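Local coordinates for protein geranyltranstransferase (Marinomonas sp. MED121, PDB 4F62) that probably joins allylic prenyl diphosphates to isopentenyl diphosphate, building longer polyprenyl diphosphates in the manner of farnesyl-diphosphate synthases, at residues A[57-62]-A[281-286]; A[64-69]-A[129-134]; A[72-77]-A[185-190]; A[192-197]-A[202-207]; A[208-213]-A[285-290]. All blocks are in the same frame, centred on the assembly; numbering follows the deposited sequence.

In the fold
From the N terminus, helix 48-60 opens contact 1, which closes only at helix 281-291 and so encloses contacts 2, 3 and 4 along the chain. Helix 65-86 follows and serves two contacts: 64-69 meets the loop ahead of helix 134-148 in contact 2, and 72-77 meets helix 170-194 in contact 3; these two cross, since their segments alternate. Contact 4 is the local closure between helix 170-194 and helix 201-226. Contact 5 runs from helix 201-226 to helix 281-291 and shares Asp285 and Leu286 with contact 1. Contacts 1 and 5 tie the last modelled helix to the bundle, while contacts 2 to 4 join parts within it, contact 3 near the chain's centre.

Contact 1: residues A[57-62]-A[281-286]; sequences AQLVGD and QPLTDL
Leu59 and Leu283 meet through different first torsions: Leu59 sets CG anti to the backbone N (chi1 -173°), whereas Leu283 sets CG anti to the carbonyl carbon (chi1 -78°). Each thereby extends one methyl across the gap, and CD2 of Leu59 lies 3.9 Å from CD1 of Leu283. The two side chains cross at about a right angle, so the touch is made by branch ends and not along their lengths. The CA atoms of Leu59 and Leu283 are 8.3 Å apart, a separation that these two branched chains span between them. Beside them OE1 of Gln58 lies 4.2 Å from CG of Pro282, a loose van der Waals contact. In the all-helical isoprenoid synthase fold, this joins the C-terminal end of helix 48-60 to the start of helix 281-291, the last helix of the model. Leu207 of helix 201-226 packs against both leucines, extending the apolar contact to a third helix; separately, Phe8 of helix 5-23 touches both Gln58 and Pro282. Helix 48-60 finishes just beyond the contact, where Gly61 leaves helical torsions while its N still bonds to Ala57 O at 2.8 Å. On the C-terminal helix a side-chain bond spans one turn: NE2 of Gln281 donates to OD1 of Asp285 at 3.0 Å, the acceptor lying close to the Gln281 amide plane while the donor stands 42° out of the Asp285 carboxylate plane.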
# COMPACT_ATOMS: atom_id res chain seq x y z
N ALA A 57 -3.90 5.86 22.55
CA ALA A 57 -3.72 7.32 22.52
C ALA A 57 -4.21 7.94 23.82
O ALA A 57 -3.55 8.80 24.40
CB ALA A 57 -4.45 7.94 21.33
N GLN A 58 -5.37 7.49 24.29
CA GLN A 58 -5.95 8.00 25.53
C GLN A 58 -5.10 7.68 26.74
O GLN A 58 -4.97 8.48 27.66
CB GLN A 58 -7.34 7.42 25.74
CG GLN A 58 -8.41 8.14 24.99
CD GLN A 58 -9.73 8.02 25.68
OE1 GLN A 58 -9.98 7.05 26.41
NE2 GLN A 58 -10.59 9.02 25.49
N LEU A 59 -4.52 6.49 26.74
CA LEU A 59 -3.62 6.08 27.81
C LEU A 59 -2.51 7.10 28.03
O LEU A 59 -2.29 7.55 29.15
CB LEU A 59 -3.01 4.72 27.48
CG LEU A 59 -2.17 4.10 28.59
CD1 LEU A 59 -3.08 3.64 29.70
CD2 LEU A 59 -1.36 2.95 28.06
N VAL A 60 -1.82 7.49 26.95
CA VAL A 60 -0.59 8.27 27.10
C VAL A 60 -0.71 9.77 26.81
O VAL A 60 0.19 10.55 27.14
CB VAL A 60 0.55 7.68 26.24
CG1 VAL A 60 0.78 6.22 26.61
CG2 VAL A 60 0.21 7.82 24.77
N GLY A 61 -1.81 10.17 26.19
CA GLY A 61 -2.03 11.57 25.89
C GLY A 61 -3.45 11.83 25.42
O GLY A 61 -4.41 11.40 26.05
N ASP A 62 -3.57 12.51 24.29
CA ASP A 62 -4.89 12.83 23.76
C ASP A 62 -5.09 12.31 22.34
O ASP A 62 -4.16 12.30 21.53
CB ASP A 62 -5.12 14.33 23.85
CG ASP A 62 -4.91 14.87 25.27
OD1 ASP A 62 -5.49 14.29 26.22
OD2 ASP A 62 -4.15 15.84 25.44
N GLN A 281 -8.38 1.78 31.65
CA GLN A 281 -9.61 0.98 31.68
C GLN A 281 -10.08 0.45 30.31
O GLN A 281 -10.44 -0.72 30.20
CB GLN A 281 -10.74 1.70 32.43
CG GLN A 281 -11.81 0.74 32.94
CD GLN A 281 -11.24 -0.34 33.86
OE1 GLN A 281 -10.46 -0.06 34.77
NE2 GLN A 281 -11.64 -1.59 33.62
N PRO A 282 -10.07 1.31 29.26
CA PRO A 282 -10.46 0.82 27.94
C PRO A 282 -9.58 -0.34 27.47
O PRO A 282 -10.11 -1.35 26.97
CB PRO A 282 -10.24 2.05 27.04
CG PRO A 282 -10.59 3.19 27.95
CD PRO A 282 -10.00 2.79 29.28
N LEU A 283 -8.27 -0.21 27.62
CA LEU A 283 -7.36 -1.29 27.23
C LEU A 283 -7.59 -2.53 28.09
O LEU A 283 -7.44 -3.65 27.62
CB LEU A 283 -5.90 -0.84 27.33
CG LEU A 283 -5.35 0.04 26.20
CD1 LEU A 283 -3.90 0.42 26.48
CD2 LEU A 283 -5.46 -0.68 24.87
N THR A 284 -7.96 -2.34 29.34
CA THR A 284 -8.26 -3.48 30.19
C THR A 284 -9.56 -4.13 29.71
O THR A 284 -9.63 -5.35 29.52
CB THR A 284 -8.38 -3.06 31.65
OG1 THR A 284 -7.14 -2.47 32.07
CG2 THR A 284 -8.71 -4.26 32.53
N ASP A 285 -10.59 -3.31 29.51
CA ASP A 285 -11.88 -3.80 29.02
C ASP A 285 -11.73 -4.49 27.66
O ASP A 285 -12.30 -5.56 27.43
CB ASP A 285 -12.91 -2.68 28.92
CG ASP A 285 -13.31 -2.13 30.28
OD1 ASP A 285 -13.06 -2.81 31.29
OD2 ASP A 285 -13.88 -1.03 30.32
N LEU A 286 -10.96 -3.87 26.76
CA LEU A 286 -10.72 -4.42 25.42
C LEU A 286 -9.98 -5.75 25.45
O LEU A 286 -10.14 -6.57 24.54
CB LEU A 286 -9.92 -3.44 24.54
CG LEU A 286 -10.70 -2.28 23.91
CD1 LEU A 286 -9.77 -1.33 23.18
CD2 LEU A 286 -11.75 -2.82 22.95

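Contact 2: residues A[64-69]-A[129-134]; sequences SSLTDA and PTSAQP
An ST turn in the loop leading into helix 134-148 faces the first turn of helix 65-86, and Leu66 is the side chain that fills the interval, touching both Ser131 and Gln133. The turn is defined by Ser131 OG, which accepts from the backbone N of Gln133 at 3.3 Å with a nearly straight N-H...O angle of 162°. Setting OG anti to the backbone N (chi1 176°) places it for this bond and also beside the leucine, since CD2 of Leu66 is 3.8 Å from OG of Ser131. The other methyl meets the glutamine: CD1 of Leu66 lies 3.5 Å from OE1 of Gln133, with CB of Gln133 also against it. The same amide oxygen has a polar partner in a water that donates to OE1 of Gln133 at 2.9 Å and accepts from N of Leu66 at 3.1 Å, thus linking the loop to a backbone N-H of the helix's first turn. Shortening Leu66 to an alanine would probably open a gap between the helix and the turn of Ser131 and Gln133, and the glutamine chain would lose its apolar support. Leu136 and Leu140 of helix 134-148 also pack on Leu66, while the loop reaches the dimer interface, Pro129 lying on Gln142 of the second subunit. The helix start follows a familiar pattern: Ser64 at the N-cap donates its backbone N to OG1 of Thr67 at 2.9 Å, one half of a capping box, although its own side chain makes no capping bond.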
# COMPACT_ATOMS: atom_id res chain seq x y z
N SER A 64 -5.85 12.41 18.61
CA SER A 64 -5.44 13.48 17.71
C SER A 64 -5.81 13.12 16.28
O SER A 64 -6.27 12.02 16.02
CB SER A 64 -3.93 13.68 17.80
OG SER A 64 -3.56 14.14 19.08
N SER A 65 -5.57 14.05 15.36
CA SER A 65 -5.89 13.81 13.96
C SER A 65 -5.13 12.60 13.42
O SER A 65 -5.70 11.79 12.68
CB SER A 65 -5.63 15.07 13.11
OG SER A 65 -4.26 15.40 13.10
N LEU A 66 -3.87 12.44 13.82
CA LEU A 66 -3.11 11.25 13.39
C LEU A 66 -3.57 9.98 14.10
O LEU A 66 -3.25 8.88 13.65
CB LEU A 66 -1.58 11.44 13.54
CG LEU A 66 -0.93 12.45 12.58
CD1 LEU A 66 0.57 12.58 12.84
CD2 LEU A 66 -1.16 12.05 11.13
N THR A 67 -4.31 10.09 15.19
CA THR A 67 -4.91 8.89 15.77
C THR A 67 -6.04 8.41 14.88
O THR A 67 -6.21 7.21 14.62
CB THR A 67 -5.50 9.15 17.17
OG1 THR A 67 -4.58 9.93 17.96
CG2 THR A 67 -5.78 7.84 17.87
N ASP A 68 -6.85 9.37 14.42
CA ASP A 68 -7.89 9.09 13.42
C ASP A 68 -7.29 8.49 12.16
O ASP A 68 -7.78 7.47 11.65
CB ASP A 68 -8.65 10.37 13.05
CG ASP A 68 -9.68 10.76 14.10
OD1 ASP A 68 -10.29 9.84 14.70
OD2 ASP A 68 -9.86 11.97 14.32
N ALA A 69 -6.22 9.10 11.65
CA ALA A 69 -5.57 8.58 10.44
C ALA A 69 -5.05 7.15 10.66
O ALA A 69 -5.18 6.28 9.79
CB ALA A 69 -4.44 9.51 10.00
N PRO A 129 -2.45 15.83 3.44
CA PRO A 129 -1.84 17.17 3.51
C PRO A 129 -2.37 18.04 4.65
O PRO A 129 -1.75 19.06 4.94
CB PRO A 129 -2.24 17.81 2.17
CG PRO A 129 -2.51 16.67 1.26
CD PRO A 129 -3.07 15.58 2.12
N THR A 130 -3.49 17.68 5.25
CA THR A 130 -4.02 18.46 6.38
C THR A 130 -3.13 18.35 7.62
O THR A 130 -3.15 19.23 8.49
CB THR A 130 -5.46 18.04 6.76
OG1 THR A 130 -5.48 16.66 7.14
CG2 THR A 130 -6.43 18.28 5.61
N SER A 131 -2.38 17.26 7.70
CA SER A 131 -1.44 17.04 8.79
C SER A 131 -0.21 17.95 8.65
O SER A 131 0.35 18.11 7.56
CB SER A 131 -0.99 15.58 8.83
OG SER A 131 -0.00 15.38 9.82
N ALA A 132 0.20 18.57 9.76
CA ALA A 132 1.41 19.38 9.80
C ALA A 132 2.46 18.71 10.69
O ALA A 132 3.31 19.37 11.27
CB ALA A 132 1.09 20.78 10.33
N GLN A 133 2.39 17.38 10.79
CA GLN A 133 3.36 16.59 11.54
C GLN A 133 4.02 15.54 10.64
O GLN A 133 3.79 14.33 10.82
CB GLN A 133 2.64 15.90 12.71
CG GLN A 133 2.14 16.86 13.80
CD GLN A 133 1.24 16.18 14.80
OE1 GLN A 133 0.19 15.66 14.44
NE2 GLN A 133 1.67 16.16 16.05
N PRO A 134 4.84 15.97 9.66
CA PRO A 134 5.39 14.98 8.72
C PRO A 134 6.33 13.95 9.34
O PRO A 134 6.30 12.79 8.91
CB PRO A 134 6.13 15.85 7.68
CG PRO A 134 6.42 17.13 8.38
CD PRO A 134 5.30 17.34 9.37
O HOH W 1 -4.36 18.43 11.60
O HOH W 2 -1.74 13.81 15.60

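Contact 3: residues A[72-77]-A[185-190]; sequences AALESI and IKASVR
The backbones of helix 65-86 and helix 170-194 come nearest at Leu74 and Ser188, whose CA atoms are 7.0 Å apart, a close helix-helix approach allowed by the small residues Ala187 and Ser188 on one side. This is a core contact of the isoprenoid synthase fold, its centre about 5 Å from the centre of the chain; in this family helix 65-86 leads into the first aspartate-rich motif. Within 72-77, Leu74 makes the contact. Its chi1 of -73°, with CG anti to the carbonyl carbon, points CG at the other helix, and the two methyls then fall on neighbouring residues: CD1 of Leu74 sits 3.5 Å from CA of Ser188, while CD2 of Leu74 lies 3.8 Å from CB of Ala187. The serine hydroxyl borders the same leucine, with OG of Ser188 3.6 Å from CD1 of Leu74, but its polar need is met within its own helix, where it hydrogen-bonds to the carbonyl of Leu184. Replacing Leu74 with an alanine would probably leave a gap over Ala187 and the Ser188 backbone. Thr53 of helix 48-60 and Leu144 of helix 134-148 close round Leu74, so four helices converge there. Farther along 185-190, the guanidinium of Arg190 forms salt bridges with Glu143 and Asp208, tying helix 170-194 to helix 134-148 and helix 201-226. On the side of 72-77 remote from the contact, the carbonyl oxygen of Ala72 takes two donors from one residue, N of Ser76 at 2.9 Å and OG of Ser76 at 3.1 Å, which reach it from opposite faces of its plane.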
# COMPACT_ATOMS: atom_id res chain seq x y z
N ALA A 72 -8.04 4.61 11.07
CA ALA A 72 -8.66 4.41 9.77
C ALA A 72 -7.76 3.61 8.84
O ALA A 72 -8.24 2.74 8.10
CB ALA A 72 -9.00 5.77 9.14
N ALA A 73 -6.45 3.90 8.87
CA ALA A 73 -5.49 3.18 8.02
C ALA A 73 -5.43 1.72 8.41
O ALA A 73 -5.43 0.83 7.54
CB ALA A 73 -4.08 3.80 8.12
N LEU A 74 -5.37 1.45 9.71
CA LEU A 74 -5.33 0.08 10.20
C LEU A 74 -6.61 -0.67 9.81
O LEU A 74 -6.56 -1.84 9.41
CB LEU A 74 -5.17 0.06 11.73
CG LEU A 74 -3.76 0.45 12.19
CD1 LEU A 74 -3.80 0.94 13.61
CD2 LEU A 74 -2.84 -0.75 12.08
N GLU A 75 -7.75 -0.00 9.90
CA GLU A 75 -9.00 -0.66 9.52
C GLU A 75 -9.03 -0.95 8.01
O GLU A 75 -9.56 -1.97 7.57
CB GLU A 75 -10.22 0.18 9.94
CG GLU A 75 -11.55 -0.52 9.70
CD GLU A 75 -11.75 -1.76 10.61
OE1 GLU A 75 -11.02 -1.91 11.61
OE2 GLU A 75 -12.67 -2.57 10.33
N SER A 76 -8.42 -0.06 7.22
CA SER A 76 -8.37 -0.25 5.76
C SER A 76 -7.48 -1.41 5.38
O SER A 76 -7.82 -2.20 4.49
CB SER A 76 -7.92 1.02 5.02
OG SER A 76 -8.90 2.03 5.18
N ILE A 77 -6.33 -1.52 6.04
CA ILE A 77 -5.46 -2.66 5.85
C ILE A 77 -6.20 -3.96 6.20
O ILE A 77 -6.22 -4.91 5.42
CB ILE A 77 -4.16 -2.54 6.68
CG1 ILE A 77 -3.30 -1.40 6.12
CG2 ILE A 77 -3.38 -3.85 6.63
CD1 ILE A 77 -2.88 -1.61 4.64
N ILE A 185 -2.34 -5.88 15.41
CA ILE A 185 -2.81 -5.59 16.76
C ILE A 185 -1.77 -4.74 17.47
O ILE A 185 -2.09 -3.78 18.16
CB ILE A 185 -3.02 -6.89 17.58
CG1 ILE A 185 -4.14 -7.73 16.96
CG2 ILE A 185 -3.31 -6.56 19.03
CD1 ILE A 185 -5.48 -7.02 16.88
N LYS A 186 -0.50 -5.11 17.30
CA LYS A 186 0.59 -4.34 17.90
C LYS A 186 0.73 -2.95 17.25
O LYS A 186 1.02 -1.96 17.93
CB LYS A 186 1.92 -5.11 17.79
CG LYS A 186 3.06 -4.47 18.58
CD LYS A 186 4.24 -5.46 18.77
CE LYS A 186 5.20 -5.40 17.59
NZ LYS A 186 6.62 -5.23 18.03
N ALA A 187 0.54 -2.89 15.94
CA ALA A 187 0.59 -1.61 15.23
C ALA A 187 -0.50 -0.68 15.77
O ALA A 187 -0.29 0.53 15.90
CB ALA A 187 0.39 -1.81 13.74
N SER A 188 -1.65 -1.26 16.10
CA SER A 188 -2.76 -0.48 16.66
C SER A 188 -2.37 0.25 17.94
O SER A 188 -2.58 1.47 18.05
CB SER A 188 -3.98 -1.38 16.92
OG SER A 188 -4.48 -1.90 15.70
N VAL A 189 -1.82 -0.47 18.91
CA VAL A 189 -1.45 0.18 20.17
C VAL A 189 -0.23 1.09 19.98
O VAL A 189 -0.18 2.18 20.55
CB VAL A 189 -1.25 -0.82 21.36
CG1 VAL A 189 -2.44 -1.78 21.46
CG2 VAL A 189 0.05 -1.58 21.22
N ARG A 190 0.75 0.65 19.18
CA ARG A 190 1.95 1.46 18.96
C ARG A 190 1.62 2.78 18.26
O ARG A 190 2.03 3.87 18.69
CB ARG A 190 3.03 0.67 18.18
CG ARG A 190 3.67 -0.49 18.96
CD ARG A 190 4.72 -1.23 18.09
NE ARG A 190 5.77 -0.32 17.63
CZ ARG A 190 6.82 0.04 18.36
NH1 ARG A 190 6.97 -0.43 19.60
NH2 ARG A 190 7.73 0.87 17.87

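Contact 4: residues A[192-197]-A[202-207]; sequences GALSTG and EQLAKL
Ala193 and Leu207, both buried, form the tight part of this contact: CB of Ala193 lies 3.6 Å from CD1 of Leu207. The small alanine lets the CA atoms of Ala193 and Leu204 stand 7.3 Å apart. This is the closed end of an antiparallel helical hairpin, in which a short turn reverses the chain from helix 170-194 into helix 201-226. The looser part is made by Leu204, on the partly exposed side. With CG anti to the backbone N (chi1 -151°), it brings CD1 of Leu204 to 4.1 Å from CB of Ala193, while CD2 of Leu194 stays 4.2 Å from CD2 of Leu204; Val199 of the connecting loop touches both of these leucines. Next to them Glu202 and Ala205 are exposed, on a side of the second helix turned from the first. The last turn of the first helix is secured by hydroxyls: OG1 of Thr196 donates to O of Ala193 at 2.7 Å, nearly in line with the carbonyl (165°), and OG of Ser195 donates to O of Gly192 at 2.7 Å. A type I turn from Leu194 to Gly197 includes both hydroxyl residues, Gly197 having positive phi.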
# COMPACT_ATOMS: atom_id res chain seq x y z
N GLY A 192 -1.36 4.24 17.94
CA GLY A 192 -2.23 5.03 18.79
C GLY A 192 -1.44 5.91 19.73
O GLY A 192 -1.63 7.13 19.77
N ALA A 193 -0.53 5.28 20.48
CA ALA A 193 0.32 5.99 21.45
C ALA A 193 1.23 7.02 20.77
O ALA A 193 1.32 8.18 21.19
CB ALA A 193 1.14 4.97 22.23
N LEU A 194 1.91 6.60 19.71
CA LEU A 194 2.75 7.53 18.94
C LEU A 194 1.96 8.73 18.40
O LEU A 194 2.46 9.85 18.41
CB LEU A 194 3.44 6.80 17.77
CG LEU A 194 4.55 5.79 18.11
CD1 LEU A 194 4.76 4.83 16.94
CD2 LEU A 194 5.86 6.52 18.43
N SER A 195 0.73 8.49 17.97
CA SER A 195 -0.05 9.55 17.31
C SER A 195 -0.32 10.72 18.25
O SER A 195 -0.68 11.80 17.79
CB SER A 195 -1.38 9.02 16.77
OG SER A 195 -2.31 8.81 17.82
N THR A 196 -0.12 10.51 19.55
CA THR A 196 -0.31 11.58 20.55
C THR A 196 0.84 12.59 20.55
O THR A 196 0.68 13.71 21.05
CB THR A 196 -0.39 11.04 21.98
OG1 THR A 196 0.90 10.53 22.35
CG2 THR A 196 -1.43 9.93 22.09
N GLY A 197 2.00 12.18 20.04
CA GLY A 197 3.17 13.05 20.05
C GLY A 197 3.82 13.12 21.42
O GLY A 197 4.67 13.99 21.67
N GLU A 202 9.52 3.76 27.36
CA GLU A 202 9.09 2.81 28.38
C GLU A 202 7.59 2.47 28.26
O GLU A 202 7.21 1.30 28.39
CB GLU A 202 9.43 3.35 29.77
CG GLU A 202 8.45 2.96 30.87
CD GLU A 202 7.47 4.08 31.20
OE1 GLU A 202 7.74 5.24 30.82
OE2 GLU A 202 6.42 3.79 31.83
N GLN A 203 6.76 3.47 28.01
CA GLN A 203 5.33 3.23 27.80
C GLN A 203 5.10 2.38 26.56
O GLN A 203 4.21 1.54 26.53
CB GLN A 203 4.57 4.54 27.65
CG GLN A 203 4.61 5.45 28.85
CD GLN A 203 4.09 6.84 28.52
OE1 GLN A 203 4.09 7.25 27.36
NE2 GLN A 203 3.63 7.57 29.53
N LEU A 204 5.90 2.62 25.52
CA LEU A 204 5.74 1.91 24.26
C LEU A 204 6.12 0.43 24.41
O LEU A 204 5.49 -0.46 23.82
CB LEU A 204 6.56 2.59 23.16
CG LEU A 204 6.10 2.50 21.71
CD1 LEU A 204 4.71 3.07 21.53
CD2 LEU A 204 7.11 3.25 20.82
N ALA A 205 7.14 0.16 25.21
CA ALA A 205 7.54 -1.21 25.50
C ALA A 205 6.43 -2.00 26.23
O ALA A 205 6.18 -3.17 25.93
CB ALA A 205 8.82 -1.23 26.30
N LYS A 206 5.77 -1.34 27.19
CA LYS A 206 4.65 -1.95 27.90
C LYS A 206 3.50 -2.24 26.94
O LYS A 206 2.87 -3.30 27.01
CB LYS A 206 4.17 -1.05 29.04
CG LYS A 206 5.17 -0.88 30.17
CD LYS A 206 4.78 0.31 31.05
CE LYS A 206 5.85 0.63 32.07
NZ LYS A 206 6.14 -0.55 32.93
N LEU A 207 3.23 -1.30 26.03
CA LEU A 207 2.16 -1.49 25.05
C LEU A 207 2.47 -2.62 24.08
O LEU A 207 1.57 -3.40 23.73
CB LEU A 207 1.84 -0.18 24.32
CG LEU A 207 1.19 0.86 25.24
CD1 LEU A 207 1.12 2.24 24.56
CD2 LEU A 207 -0.19 0.39 25.66

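Contact 5: residues A[208-213]-A[285-290]; sequences DAYAHA and DLANYI
Van der Waals contact between Tyr210 and the pair Leu286 and Ala287 makes up nearly all of what these two helix segments share. The ring is carried across by its first torsion, which turns CG anti to the backbone N (chi1 165°) and sends the phenol out from helix 201-226 until its far end arrives at helix 281-291. There OH of Tyr210 is 4.1 Å from CB of Ala287 and 4.2 Å from CB of Leu286. The ring itself adds a looser touch, CE2 of Tyr210 lying 4.4 Å from CB of Ala287. The CA atoms of Tyr210 and Ala287 are 8.9 Å apart, a spacing spanned here by the tyrosine ring and the alanine methyl. Polar contact is confined to the tip of the phenol. N of Ala287 is 3.8 Å from OH of Tyr210, too far to count as a bond, and the hydroxyl finds its partner one turn earlier, in a probable hydrogen bond with O of Leu283. A buried hydroxyl is thereby paired with a backbone carbonyl, and the bond probably helps to hold the phenol in place. Apolar neighbours complete the enclosure: Leu52 of helix 48-60 packs against both Tyr210 and Leu286, Ile273 of helix 249-273 lies on the tyrosine, and Ile270 touches Ala287. Helix against helix, bridged by one aromatic side chain, this is core packing of the all-alpha isoprenoid synthase bundle, in which helix 201-226 carries the family's second aspartate-rich motif towards its C-terminal end.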
# COMPACT_ATOMS: atom_id res chain seq x y z
N ASP A 208 3.74 -2.73 23.68
CA ASP A 208 4.21 -3.86 22.87
C ASP A 208 3.83 -5.17 23.51
O ASP A 208 3.24 -6.04 22.87
CB ASP A 208 5.74 -3.86 22.76
CG ASP A 208 6.24 -3.06 21.58
OD1 ASP A 208 5.41 -2.60 20.78
OD2 ASP A 208 7.47 -2.92 21.45
N ALA A 209 4.21 -5.32 24.78
CA ALA A 209 3.99 -6.55 25.51
C ALA A 209 2.49 -6.77 25.71
O ALA A 209 2.01 -7.91 25.62
CB ALA A 209 4.71 -6.50 26.85
N TYR A 210 1.75 -5.69 25.96
CA TYR A 210 0.30 -5.80 26.09
C TYR A 210 -0.27 -6.40 24.81
O TYR A 210 -1.03 -7.38 24.84
CB TYR A 210 -0.32 -4.44 26.39
CG TYR A 210 -1.83 -4.37 26.18
CD1 TYR A 210 -2.36 -4.05 24.93
CD2 TYR A 210 -2.71 -4.62 27.23
CE1 TYR A 210 -3.73 -3.98 24.74
CE2 TYR A 210 -4.08 -4.55 27.03
CZ TYR A 210 -4.58 -4.23 25.78
OH TYR A 210 -5.94 -4.16 25.56
N ALA A 211 0.13 -5.82 23.68
CA ALA A 211 -0.42 -6.20 22.39
C ALA A 211 -0.06 -7.62 22.01
O ALA A 211 -0.89 -8.37 21.50
CB ALA A 211 0.05 -5.23 21.31
N HIS A 212 1.20 -7.98 22.23
CA HIS A 212 1.65 -9.34 21.96
C HIS A 212 0.80 -10.36 22.72
O HIS A 212 0.36 -11.36 22.16
CB HIS A 212 3.12 -9.51 22.36
CG HIS A 212 3.67 -10.87 22.03
ND1 HIS A 212 3.53 -11.95 22.88
CD2 HIS A 212 4.36 -11.32 20.96
CE1 HIS A 212 4.11 -13.01 22.33
NE2 HIS A 212 4.62 -12.65 21.17
N ALA A 213 0.57 -10.09 24.00
CA ALA A 213 -0.17 -11.03 24.83
C ALA A 213 -1.61 -11.18 24.34
O ALA A 213 -2.14 -12.29 24.20
CB ALA A 213 -0.14 -10.58 26.30
N ASP A 285 -10.59 -3.31 29.51
CA ASP A 285 -11.88 -3.80 29.02
C ASP A 285 -11.73 -4.49 27.66
O ASP A 285 -12.30 -5.56 27.43
CB ASP A 285 -12.91 -2.68 28.92
CG ASP A 285 -13.31 -2.13 30.28
OD1 ASP A 285 -13.06 -2.81 31.29
OD2 ASP A 285 -13.88 -1.03 30.32
N LEU A 286 -10.96 -3.87 26.76
CA LEU A 286 -10.72 -4.42 25.42
C LEU A 286 -9.98 -5.75 25.45
O LEU A 286 -10.14 -6.57 24.54
CB LEU A 286 -9.92 -3.44 24.54
CG LEU A 286 -10.70 -2.28 23.91
CD1 LEU A 286 -9.77 -1.33 23.18
CD2 LEU A 286 -11.75 -2.82 22.95
N ALA A 287 -9.16 -5.95 26.48
CA ALA A 287 -8.44 -7.21 26.60
C ALA A 287 -9.46 -8.34 26.75
O ALA A 287 -9.42 -9.33 26.00
CB ALA A 287 -7.50 -7.18 27.80
N ASN A 288 -10.38 -8.18 27.69
CA ASN A 288 -11.40 -9.20 27.94
C ASN A 288 -12.31 -9.43 26.73
O ASN A 288 -12.60 -10.57 26.38
CB ASN A 288 -12.22 -8.84 29.19
CG ASN A 288 -11.36 -8.26 30.30
OD1 ASN A 288 -10.13 -8.34 30.26
ND2 ASN A 288 -12.00 -7.66 31.31
N TYR A 289 -12.75 -8.35 26.10
CA TYR A 289 -13.62 -8.43 24.92
C TYR A 289 -12.99 -9.17 23.73
O TYR A 289 -13.59 -10.09 23.16
CB TYR A 289 -14.05 -7.03 24.49
CG TYR A 289 -14.88 -6.99 23.22
CD1 TYR A 289 -16.15 -7.56 23.18
CD2 TYR A 289 -14.41 -6.36 22.08
CE1 TYR A 289 -16.92 -7.52 22.03
CE2 TYR A 289 -15.17 -6.31 20.93
CZ TYR A 289 -16.42 -6.89 20.90
OH TYR A 289 -17.18 -6.83 19.75
N ILE A 290 -11.77 -8.77 23.35
CA ILE A 290 -11.05 -9.37 22.23
C ILE A 290 -10.75 -10.84 22.49
O ILE A 290 -11.05 -11.72 21.66
CB ILE A 290 -9.72 -8.64 21.92
CG1 ILE A 290 -10.00 -7.21 21.43
CG2 ILE A 290 -8.92 -9.40 20.88
CD1 ILE A 290 -8.81 -6.26 21.56